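Local coordinates for protein Niban 2 (Homo sapiens, PDB 7CTP) that may suppress apoptosis and promote melanoma cell invasion, and places a PH domain within a large, mostly helical framework, at residues L58-P63 against Q439-V444; V62-R67 against K390-A395; H192-I197 against M227-E232; D210-Y215 against Q234-L239. All blocks are in the same frame, centred on the assembly; numbering follows the deposited sequence.

Contact 1: L58-P63 against Q439-V444; sequences LWRKVP and QMDNAV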
# COMPACT_ATOMS: atom_id res chain seq x y z
N LEU A 58 12.49 -0.26 19.64
CA LEU A 58 11.17 -0.37 20.21
C LEU A 58 10.14 0.20 19.24
O LEU A 58 10.47 1.03 18.39
CB LEU A 58 11.09 0.38 21.54
CG LEU A 58 12.14 -0.03 22.57
CD1 LEU A 58 11.94 0.75 23.84
CD2 LEU A 58 12.06 -1.53 22.83
N TRP A 59 8.91 -0.27 19.36
CA TRP A 59 7.80 0.19 18.54
C TRP A 59 6.79 0.91 19.43
O TRP A 59 6.43 0.41 20.50
CB TRP A 59 7.13 -0.97 17.80
CG TRP A 59 8.05 -1.80 16.91
CD1 TRP A 59 9.35 -1.52 16.59
CD2 TRP A 59 7.72 -3.02 16.24
NE1 TRP A 59 9.85 -2.50 15.76
CE2 TRP A 59 8.87 -3.43 15.53
CE3 TRP A 59 6.57 -3.82 16.16
CZ2 TRP A 59 8.91 -4.60 14.76
CZ3 TRP A 59 6.61 -4.97 15.40
CH2 TRP A 59 7.77 -5.35 14.70
N ARG A 60 6.34 2.08 18.98
CA ARG A 60 5.35 2.87 19.70
C ARG A 60 4.07 2.07 19.87
O ARG A 60 3.59 1.43 18.93
CB ARG A 60 5.11 4.16 18.92
CG ARG A 60 4.19 5.16 19.54
CD ARG A 60 3.91 6.27 18.54
NE ARG A 60 5.15 6.91 18.08
CZ ARG A 60 5.87 7.74 18.82
NH1 ARG A 60 5.48 8.06 20.05
NH2 ARG A 60 6.99 8.27 18.33
N LYS A 61 3.52 2.07 21.08
CA LYS A 61 2.37 1.23 21.40
C LYS A 61 1.04 1.98 21.38
O LYS A 61 0.00 1.38 21.10
CB LYS A 61 2.57 0.57 22.77
CG LYS A 61 3.83 -0.30 22.83
CD LYS A 61 3.86 -1.21 24.06
CE LYS A 61 4.57 -2.53 23.77
NZ LYS A 61 5.28 -2.53 22.46
N VAL A 62 1.06 3.28 21.64
CA VAL A 62 -0.13 4.13 21.57
C VAL A 62 0.17 5.17 20.49
O VAL A 62 1.32 5.62 20.38
CB VAL A 62 -0.43 4.79 22.92
CG1 VAL A 62 0.84 5.43 23.49
CG2 VAL A 62 -1.52 5.85 22.79
N PRO A 63 -0.81 5.58 19.68
CA PRO A 63 -0.54 6.62 18.68
C PRO A 63 -0.13 7.93 19.35
O PRO A 63 -0.42 8.19 20.52
CB PRO A 63 -1.88 6.78 17.94
CG PRO A 63 -2.57 5.49 18.15
CD PRO A 63 -2.18 5.04 19.53
N GLN A 439 10.53 3.00 10.35
CA GLN A 439 11.83 2.92 11.01
C GLN A 439 12.22 4.25 11.65
O GLN A 439 12.88 4.27 12.70
CB GLN A 439 12.90 2.45 10.03
CG GLN A 439 12.73 0.99 9.62
CD GLN A 439 12.42 0.09 10.80
OE1 GLN A 439 13.21 -0.02 11.74
NE2 GLN A 439 11.27 -0.57 10.76
N MET A 440 11.81 5.37 11.05
CA MET A 440 12.03 6.66 11.70
C MET A 440 11.22 6.77 12.98
O MET A 440 11.73 7.22 14.01
CB MET A 440 11.70 7.80 10.75
CG MET A 440 11.83 9.19 11.37
SD MET A 440 13.55 9.60 11.75
CE MET A 440 13.96 10.51 10.27
N ASP A 441 9.95 6.36 12.94
CA ASP A 441 9.13 6.43 14.15
C ASP A 441 9.70 5.53 15.24
O ASP A 441 9.72 5.91 16.41
CB ASP A 441 7.68 6.03 13.84
CG ASP A 441 6.72 6.41 14.97
OD1 ASP A 441 6.74 7.58 15.42
OD2 ASP A 441 5.92 5.54 15.39
N ASN A 442 10.18 4.35 14.86
CA ASN A 442 10.78 3.46 15.86
C ASN A 442 12.03 4.09 16.45
O ASN A 442 12.29 3.96 17.65
CB ASN A 442 11.10 2.10 15.25
CG ASN A 442 9.85 1.34 14.82
OD1 ASN A 442 8.72 1.74 15.12
ND2 ASN A 442 10.05 0.24 14.11
N ALA A 443 12.82 4.79 15.64
CA ALA A 443 14.05 5.40 16.14
C ALA A 443 13.75 6.49 17.16
O ALA A 443 14.38 6.55 18.22
CB ALA A 443 14.89 5.95 14.98
N VAL A 444 12.79 7.36 16.86
CA VAL A 444 12.50 8.45 17.79
C VAL A 444 11.77 7.93 19.02
O VAL A 444 12.01 8.40 20.14
CB VAL A 444 11.73 9.59 17.10
CG1 VAL A 444 12.57 10.18 15.97
CG2 VAL A 444 10.38 9.10 16.61
O HOH W 1 7.14 3.10 16.45
O HOH W 2 8.99 9.64 20.48
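Arg60 and Asp441 form the salt bridge of this contact, where the loop between helix 10-48 and strand 70-77 lies against helix 422-455. The guanidinium approaches side-on: Arg60 NE meets Asp441 OD2 at 3.1 Å, on the syn side, and Arg60 NH2 reaches Asp441 OD1 at 3.0 Å from above the carboxylate plane. NE also bonds to OD1, which therefore accepts twice. Both oxygens lie close to the guanidinium plane, although the two flat groups are turned 35° apart. CG of Arg60 stands anti to the backbone N (chi1 -176°), and the bend at chi3 turns NE back toward the carboxylate. Val444 CG2 touches the same guanidinium edge, 3.9 Å from Arg60 NH2.

Asn442 packs beside this pair. Its CB rests 3.4 Å from Leu58 O, and its amide plane is turned only 16° from that of the Trp59 ring, with Asn442 ND2 3.1 Å from Trp59 CD1. ND2 and the indole NE1 are both donors, so this is packing. A water accepts from Arg60 N and donates to Asp441 OD2 and Asn442 OD1. An alanine at Arg60 would probably leave the buried Asp441 carboxylate without its charged mate and Val444 CG2 without the NH2 it touches. The chemistry implies a directional attachment, with charge, amide packing and shared water that together probably hold this irregular loop on the helix.

Contact 2: V62-R67 against K390-A395; sequences VPLDER and KLSRLA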
# COMPACT_ATOMS: atom_id res chain seq x y z
N VAL A 62 1.06 3.28 21.64
CA VAL A 62 -0.13 4.13 21.57
C VAL A 62 0.17 5.17 20.49
O VAL A 62 1.32 5.62 20.38
CB VAL A 62 -0.43 4.79 22.92
CG1 VAL A 62 0.84 5.43 23.49
CG2 VAL A 62 -1.52 5.85 22.79
N PRO A 63 -0.81 5.58 19.68
CA PRO A 63 -0.54 6.62 18.68
C PRO A 63 -0.13 7.93 19.35
O PRO A 63 -0.42 8.19 20.52
CB PRO A 63 -1.88 6.78 17.94
CG PRO A 63 -2.57 5.49 18.15
CD PRO A 63 -2.18 5.04 19.53
N LEU A 64 0.56 8.76 18.57
CA LEU A 64 0.83 10.11 19.01
C LEU A 64 -0.49 10.82 19.29
O LEU A 64 -1.53 10.49 18.72
CB LEU A 64 1.62 10.87 17.95
CG LEU A 64 3.04 10.35 17.72
CD1 LEU A 64 3.54 10.73 16.31
CD2 LEU A 64 3.98 10.89 18.80
N ASP A 65 -0.44 11.79 20.20
CA ASP A 65 -1.59 12.67 20.40
C ASP A 65 -2.03 13.24 19.06
O ASP A 65 -1.20 13.59 18.22
CB ASP A 65 -1.25 13.80 21.37
CG ASP A 65 -1.11 13.32 22.80
OD1 ASP A 65 -1.47 12.16 23.08
OD2 ASP A 65 -0.65 14.12 23.64
N GLU A 66 -3.34 13.29 18.85
CA GLU A 66 -3.88 13.70 17.56
C GLU A 66 -3.66 15.20 17.37
O GLU A 66 -4.06 16.00 18.22
CB GLU A 66 -5.36 13.35 17.46
CG GLU A 66 -5.63 11.86 17.57
CD GLU A 66 -7.10 11.51 17.46
OE1 GLU A 66 -7.94 12.43 17.41
OE2 GLU A 66 -7.42 10.30 17.41
N ARG A 67 -2.99 15.56 16.28
CA ARG A 67 -2.78 16.95 15.89
C ARG A 67 -3.08 17.10 14.41
O ARG A 67 -2.95 16.15 13.64
CB ARG A 67 -1.34 17.42 16.17
CG ARG A 67 -0.90 17.28 17.62
CD ARG A 67 -0.24 18.56 18.15
NE ARG A 67 1.14 18.71 17.70
CZ ARG A 67 2.15 19.12 18.47
NH1 ARG A 67 1.93 19.41 19.75
NH2 ARG A 67 3.37 19.23 17.98
N LYS A 390 8.54 17.65 19.93
CA LYS A 390 8.77 17.89 18.51
C LYS A 390 9.49 16.71 17.86
O LYS A 390 9.15 16.30 16.75
CB LYS A 390 9.56 19.18 18.31
CG LYS A 390 8.67 20.43 18.20
CD LYS A 390 9.45 21.72 18.43
CE LYS A 390 9.97 22.33 17.13
NZ LYS A 390 10.88 21.42 16.37
N LEU A 391 10.48 16.14 18.56
CA LEU A 391 11.20 15.00 18.01
C LEU A 391 10.28 13.79 17.87
O LEU A 391 10.43 13.00 16.93
CB LEU A 391 12.40 14.65 18.89
CG LEU A 391 13.29 13.53 18.33
CD1 LEU A 391 14.13 14.06 17.17
CD2 LEU A 391 14.18 12.91 19.40
N SER A 392 9.32 13.64 18.80
CA SER A 392 8.44 12.48 18.80
C SER A 392 7.63 12.37 17.52
O SER A 392 7.18 11.27 17.17
CB SER A 392 7.47 12.53 20.00
OG SER A 392 6.45 13.50 19.82
N ARG A 393 7.46 13.48 16.80
CA ARG A 393 6.63 13.53 15.60
C ARG A 393 7.44 13.53 14.31
O ARG A 393 6.85 13.73 13.23
CB ARG A 393 5.75 14.78 15.64
CG ARG A 393 4.97 14.91 16.91
CD ARG A 393 3.87 15.93 16.81
NE ARG A 393 2.88 15.67 17.84
CZ ARG A 393 1.72 15.05 17.62
NH1 ARG A 393 1.40 14.66 16.39
NH2 ARG A 393 0.89 14.84 18.63
N LEU A 394 8.75 13.32 14.40
CA LEU A 394 9.64 13.48 13.25
C LEU A 394 9.20 12.60 12.07
O LEU A 394 9.24 13.04 10.91
CB LEU A 394 11.07 13.15 13.65
CG LEU A 394 12.14 13.17 12.56
CD1 LEU A 394 12.16 14.51 11.85
CD2 LEU A 394 13.50 12.86 13.17
N ALA A 395 8.77 11.37 12.34
CA ALA A 395 8.45 10.47 11.24
C ALA A 395 7.29 10.97 10.39
O ALA A 395 7.11 10.49 9.27
CB ALA A 395 8.14 9.07 11.76
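Arg67 lays its guanidinium flat on that of Arg393, the two centres 4.2 Å apart and the planes only 15° from parallel. The overlap is offset: Arg393 NE sits over one face of the Arg67 group, toward its rim, and Arg67 NE comes within 3.5 Å of Arg393 NE. Further back along the chain, Arg67 CG presses on the Arg393 face, 3.2 Å from Arg393 NH2, while Leu64 CB lies over the opposite face. Two like charges this close would be expected to repel, and Glu389 probably offsets this, since its OE2 forms salt bridges with both Arg67 NH1 and Arg393 NE.

Arg393 belongs to a type I beta turn from Leu391 to Leu394, in the region where the chain leaves helix 384-391; its partners come from the loop that leads into strand 70-77, the first strand of the PH-domain sheet. Its chain is extended from CG to NE (chi2 -166°, chi3 159°), carrying the guanidinium from the turn to the loop. At the guanidinium edge, NH2 gives Asp65 O an almost straight hydrogen bond, modelled so short that its exact length is doubtful, and NH1 adds a weak one. A leucine in place of Arg393 would probably leave Asp65 O without this donor and Arg67 without the flat group it stacks on.

On the Leu64 side of Arg393, a methyl group packs against polar atoms of the turn: Leu64 CD2 lies 3.6 Å from Ser392 O and 3.7 Å from Ser392 OG, the hydroxyl itself being bonded to Glu389 O.

Contact 3: H192-I197 against M227-E232; sequences HCNNGI and MLCGNE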
# COMPACT_ATOMS: atom_id res chain seq x y z
N HIS A 192 -0.32 7.51 3.02
CA HIS A 192 -0.94 7.05 4.26
C HIS A 192 -2.23 6.29 3.97
O HIS A 192 -2.45 5.19 4.50
CB HIS A 192 -1.20 8.25 5.19
CG HIS A 192 -1.73 7.86 6.53
ND1 HIS A 192 -0.92 7.55 7.59
CD2 HIS A 192 -3.01 7.73 6.98
CE1 HIS A 192 -1.66 7.24 8.64
NE2 HIS A 192 -2.93 7.35 8.30
N CYS A 193 -3.10 6.86 3.12
CA CYS A 193 -4.36 6.19 2.79
C CYS A 193 -4.14 4.92 1.98
O CYS A 193 -4.94 3.98 2.10
CB CYS A 193 -5.30 7.15 2.06
SG CYS A 193 -5.84 8.58 3.06
N ASN A 194 -3.09 4.85 1.16
CA ASN A 194 -2.80 3.62 0.42
C ASN A 194 -2.45 2.48 1.36
O ASN A 194 -2.75 1.32 1.06
CB ASN A 194 -1.65 3.84 -0.56
CG ASN A 194 -2.08 4.53 -1.83
OD1 ASN A 194 -3.27 4.67 -2.11
ND2 ASN A 194 -1.10 4.97 -2.62
N ASN A 195 -1.84 2.79 2.50
CA ASN A 195 -1.38 1.79 3.47
C ASN A 195 -2.55 1.39 4.38
O ASN A 195 -2.54 1.56 5.60
CB ASN A 195 -0.22 2.38 4.25
CG ASN A 195 0.50 1.36 5.12
OD1 ASN A 195 0.84 0.27 4.67
ND2 ASN A 195 0.80 1.76 6.37
N GLY A 196 -3.60 0.87 3.74
CA GLY A 196 -4.86 0.66 4.42
C GLY A 196 -5.05 -0.68 5.08
O GLY A 196 -6.02 -0.85 5.83
N ILE A 197 -4.17 -1.64 4.83
CA ILE A 197 -4.24 -2.96 5.47
C ILE A 197 -2.95 -3.16 6.25
O ILE A 197 -1.88 -3.28 5.64
CB ILE A 197 -4.43 -4.08 4.43
CG1 ILE A 197 -5.74 -3.89 3.65
CG2 ILE A 197 -4.40 -5.44 5.11
CD1 ILE A 197 -5.86 -4.84 2.46
N MET A 227 -3.37 -1.07 -8.21
CA MET A 227 -4.54 -0.62 -7.46
C MET A 227 -4.82 -1.48 -6.24
O MET A 227 -5.89 -1.36 -5.65
CB MET A 227 -5.75 -0.55 -8.38
CG MET A 227 -5.62 0.49 -9.50
SD MET A 227 -5.05 2.13 -8.98
CE MET A 227 -6.41 2.69 -7.95
N LEU A 228 -3.86 -2.31 -5.83
CA LEU A 228 -3.93 -2.94 -4.52
C LEU A 228 -3.49 -1.92 -3.47
O LEU A 228 -2.44 -2.03 -2.84
CB LEU A 228 -3.06 -4.19 -4.47
CG LEU A 228 -3.23 -5.07 -3.23
CD1 LEU A 228 -4.47 -5.96 -3.38
CD2 LEU A 228 -1.98 -5.90 -3.00
N CYS A 229 -4.31 -0.87 -3.31
CA CYS A 229 -4.02 0.17 -2.35
C CYS A 229 -5.31 0.64 -1.71
O CYS A 229 -6.38 0.61 -2.33
CB CYS A 229 -3.31 1.37 -2.99
SG CYS A 229 -4.11 1.82 -4.54
N GLY A 230 -5.19 1.11 -0.47
CA GLY A 230 -6.34 1.48 0.33
C GLY A 230 -6.74 0.34 1.24
O GLY A 230 -6.01 -0.64 1.44
N ASN A 231 -7.94 0.48 1.81
CA ASN A 231 -8.48 -0.56 2.67
C ASN A 231 -9.19 -1.62 1.83
O ASN A 231 -9.25 -1.55 0.61
CB ASN A 231 -9.39 0.05 3.74
CG ASN A 231 -10.58 0.81 3.15
OD1 ASN A 231 -11.23 0.36 2.21
ND2 ASN A 231 -10.88 1.98 3.72
N GLU A 232 -9.74 -2.63 2.51
CA GLU A 232 -10.32 -3.77 1.80
C GLU A 232 -11.44 -3.35 0.86
O GLU A 232 -11.54 -3.85 -0.27
CB GLU A 232 -10.84 -4.80 2.81
CG GLU A 232 -9.75 -5.49 3.60
CD GLU A 232 -9.51 -4.82 4.93
OE1 GLU A 232 -9.13 -5.53 5.88
OE2 GLU A 232 -9.69 -3.58 5.02
O HOH W 3 -3.45 -1.71 1.66
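At the C-terminal end of helix 176-194, the closing helix of the PH domain, Asn194 O accepts a hydrogen bond from Gly230 N in the loop ahead of helix 232-252. The bond is 2.9 Å from Asn194 O to Gly230 N and nearly straight at 166°, with the donor tilted out of the carbonyl plane. Gly230 CA adds a CA-H...O contact to Cys193 O at 3.4 Å.

Glycine is called for at both close-packed positions. Gly230 has a positive phi of 96°, and a CB would jam against the carbonyl of Cys229. Gly196 passes so close that a CB on it would clash with Gly230 C and Asn231 N; instead its CA faces Gly230 O at 3.4 Å. So the helix terminus on one side meets a helix start on the other: Asn231 is the N-cap of helix 232-252, its OD1 capping a backbone N of that helix.

Around this backbone core, Asn194 OD1 lies 3.4 Å from Cys229 CB while bonding to Gly120 N, and Asn194 ND2 is held by Gln430 OE1. Beyond Gly196 in the chain, Ile197 crosses Glu232 obliquely, its CG1 4.1 Å from Glu232 CD, with Phe208 touching both side chains.

Contact 4: D210-Y215 against Q234-L239; sequences DAIRMY and QILSNL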
# COMPACT_ATOMS: atom_id res chain seq x y z
N ASP A 210 -4.14 -12.31 -0.66
CA ASP A 210 -4.01 -13.54 -1.43
C ASP A 210 -5.28 -13.85 -2.20
O ASP A 210 -5.22 -14.31 -3.35
CB ASP A 210 -3.65 -14.72 -0.52
CG ASP A 210 -2.20 -14.68 -0.05
OD1 ASP A 210 -1.34 -14.15 -0.80
OD2 ASP A 210 -1.92 -15.17 1.06
N ALA A 211 -6.46 -13.60 -1.61
CA ALA A 211 -7.69 -13.85 -2.35
C ALA A 211 -7.80 -12.93 -3.55
O ALA A 211 -8.30 -13.33 -4.61
CB ALA A 211 -8.91 -13.68 -1.44
N ILE A 212 -7.37 -11.67 -3.40
CA ILE A 212 -7.39 -10.73 -4.52
C ILE A 212 -6.52 -11.26 -5.64
O ILE A 212 -6.91 -11.25 -6.81
CB ILE A 212 -6.93 -9.33 -4.06
CG1 ILE A 212 -8.03 -8.64 -3.25
CG2 ILE A 212 -6.53 -8.49 -5.28
CD1 ILE A 212 -9.17 -8.06 -4.11
N ARG A 213 -5.32 -11.73 -5.28
CA ARG A 213 -4.39 -12.21 -6.30
C ARG A 213 -4.94 -13.46 -6.99
O ARG A 213 -4.86 -13.57 -8.22
CB ARG A 213 -3.03 -12.50 -5.67
CG ARG A 213 -2.00 -13.01 -6.68
CD ARG A 213 -0.63 -13.25 -6.04
NE ARG A 213 -0.74 -14.02 -4.80
CZ ARG A 213 -0.93 -15.33 -4.73
NH1 ARG A 213 -1.04 -16.05 -5.83
NH2 ARG A 213 -1.00 -15.92 -3.54
N MET A 214 -5.53 -14.38 -6.22
CA MET A 214 -6.06 -15.61 -6.82
C MET A 214 -7.25 -15.33 -7.72
O MET A 214 -7.41 -15.98 -8.76
CB MET A 214 -6.47 -16.63 -5.75
CG MET A 214 -5.43 -16.96 -4.70
SD MET A 214 -4.04 -17.89 -5.34
CE MET A 214 -4.70 -18.62 -6.83
N TYR A 215 -8.12 -14.39 -7.32
CA TYR A 215 -9.21 -13.99 -8.20
C TYR A 215 -8.67 -13.42 -9.50
O TYR A 215 -9.12 -13.80 -10.59
CB TYR A 215 -10.13 -12.98 -7.50
CG TYR A 215 -11.24 -12.48 -8.41
CD1 TYR A 215 -11.03 -11.43 -9.29
CD2 TYR A 215 -12.48 -13.10 -8.42
CE1 TYR A 215 -12.02 -10.99 -10.14
CE2 TYR A 215 -13.49 -12.66 -9.28
CZ TYR A 215 -13.24 -11.61 -10.14
OH TYR A 215 -14.24 -11.17 -10.99
N GLN A 234 -12.03 -0.41 -0.53
CA GLN A 234 -11.51 0.36 -1.66
C GLN A 234 -10.89 -0.57 -2.70
O GLN A 234 -11.08 -0.39 -3.91
CB GLN A 234 -10.48 1.37 -1.16
CG GLN A 234 -11.09 2.52 -0.36
CD GLN A 234 -10.03 3.45 0.21
OE1 GLN A 234 -9.08 3.01 0.85
NE2 GLN A 234 -10.20 4.76 0.00
N ILE A 235 -10.14 -1.56 -2.24
CA ILE A 235 -9.49 -2.49 -3.16
C ILE A 235 -10.53 -3.33 -3.90
O ILE A 235 -10.42 -3.55 -5.11
CB ILE A 235 -8.48 -3.37 -2.40
CG1 ILE A 235 -7.31 -2.51 -1.92
CG2 ILE A 235 -8.03 -4.56 -3.28
CD1 ILE A 235 -6.44 -3.21 -0.86
N LEU A 236 -11.54 -3.81 -3.19
CA LEU A 236 -12.63 -4.53 -3.84
C LEU A 236 -13.34 -3.66 -4.86
O LEU A 236 -13.74 -4.14 -5.93
CB LEU A 236 -13.63 -5.01 -2.79
CG LEU A 236 -13.37 -6.37 -2.18
CD1 LEU A 236 -14.50 -6.62 -1.19
CD2 LEU A 236 -13.35 -7.42 -3.28
N SER A 237 -13.54 -2.38 -4.53
CA SER A 237 -14.14 -1.46 -5.49
C SER A 237 -13.26 -1.31 -6.72
O SER A 237 -13.76 -1.28 -7.85
CB SER A 237 -14.39 -0.11 -4.84
OG SER A 237 -15.20 -0.26 -3.69
N ASN A 238 -11.94 -1.20 -6.52
CA ASN A 238 -11.02 -1.14 -7.65
C ASN A 238 -11.11 -2.41 -8.49
O ASN A 238 -11.03 -2.36 -9.73
CB ASN A 238 -9.58 -0.95 -7.18
CG ASN A 238 -9.34 0.39 -6.48
OD1 ASN A 238 -10.10 1.36 -6.63
ND2 ASN A 238 -8.25 0.45 -5.71
N LEU A 239 -11.20 -3.58 -7.84
CA LEU A 239 -11.33 -4.85 -8.55
C LEU A 239 -12.55 -4.86 -9.46
O LEU A 239 -12.46 -5.24 -10.64
CB LEU A 239 -11.41 -5.99 -7.55
CG LEU A 239 -11.37 -7.42 -8.08
CD1 LEU A 239 -9.97 -7.77 -8.58
CD2 LEU A 239 -11.79 -8.36 -6.96
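Helix segments 210-215 and 234-239 run almost exactly parallel, 5° between their directions and 11.7 Å between their axes, with Ile212 and Leu239 holding the closest CA pair at 8.1 Å. At that separation the backbones stand well apart and the contact is made by branched aliphatic side chains and the Tyr215 ring. Ile212 does most of the work: its CD1 reaches Ile235 CG2 at 3.8 Å and Leu239 CD2 at 3.9 Å, with Leu236 CD2 a little farther off. The Ile212 and Leu239 side chains lie alongside one another, pointing opposite ways.

The two helices are consecutive in the chain, and because they are parallel the loop joining them must run back along their length before the second begins. Trp225 and Leu228 of that loop touch Ile212, while Phe27 of helix 10-48 packs on both Ile212 and Leu236, adding a third helix to this buried apolar cluster.

In Tyr215, one turn on, CG stands anti to the backbone N (chi1 177°), nearer Leu239 than CB is, and Tyr215 CD1 lies 3.9 Å from Leu239 CD1. Leu239 CD2 also touches that ring atom. The phenol OH is hydrogen-bonded to Glu243 OE1.

The contacts fall into two groups. Contacts 1 and 2 start from the same loop, share Val62 and Pro63, and touch each other with centres about 9 Å apart; contacts 3 and 4 also touch, their centres about 11 Å apart. Contact 3 lies about 21 Å, centre to centre, from contact 1, and contact 4 about 33 Å from contact 2. Along the chain, contacts 3 and 4 interleave and are nested inside the loops closed by both others. This probably ties the PH domain to the rest of the chain at both ends: contacts 1 and 2 at the chain entering its sheet, contact 3 where its last helix meets the loop before helix 232-252.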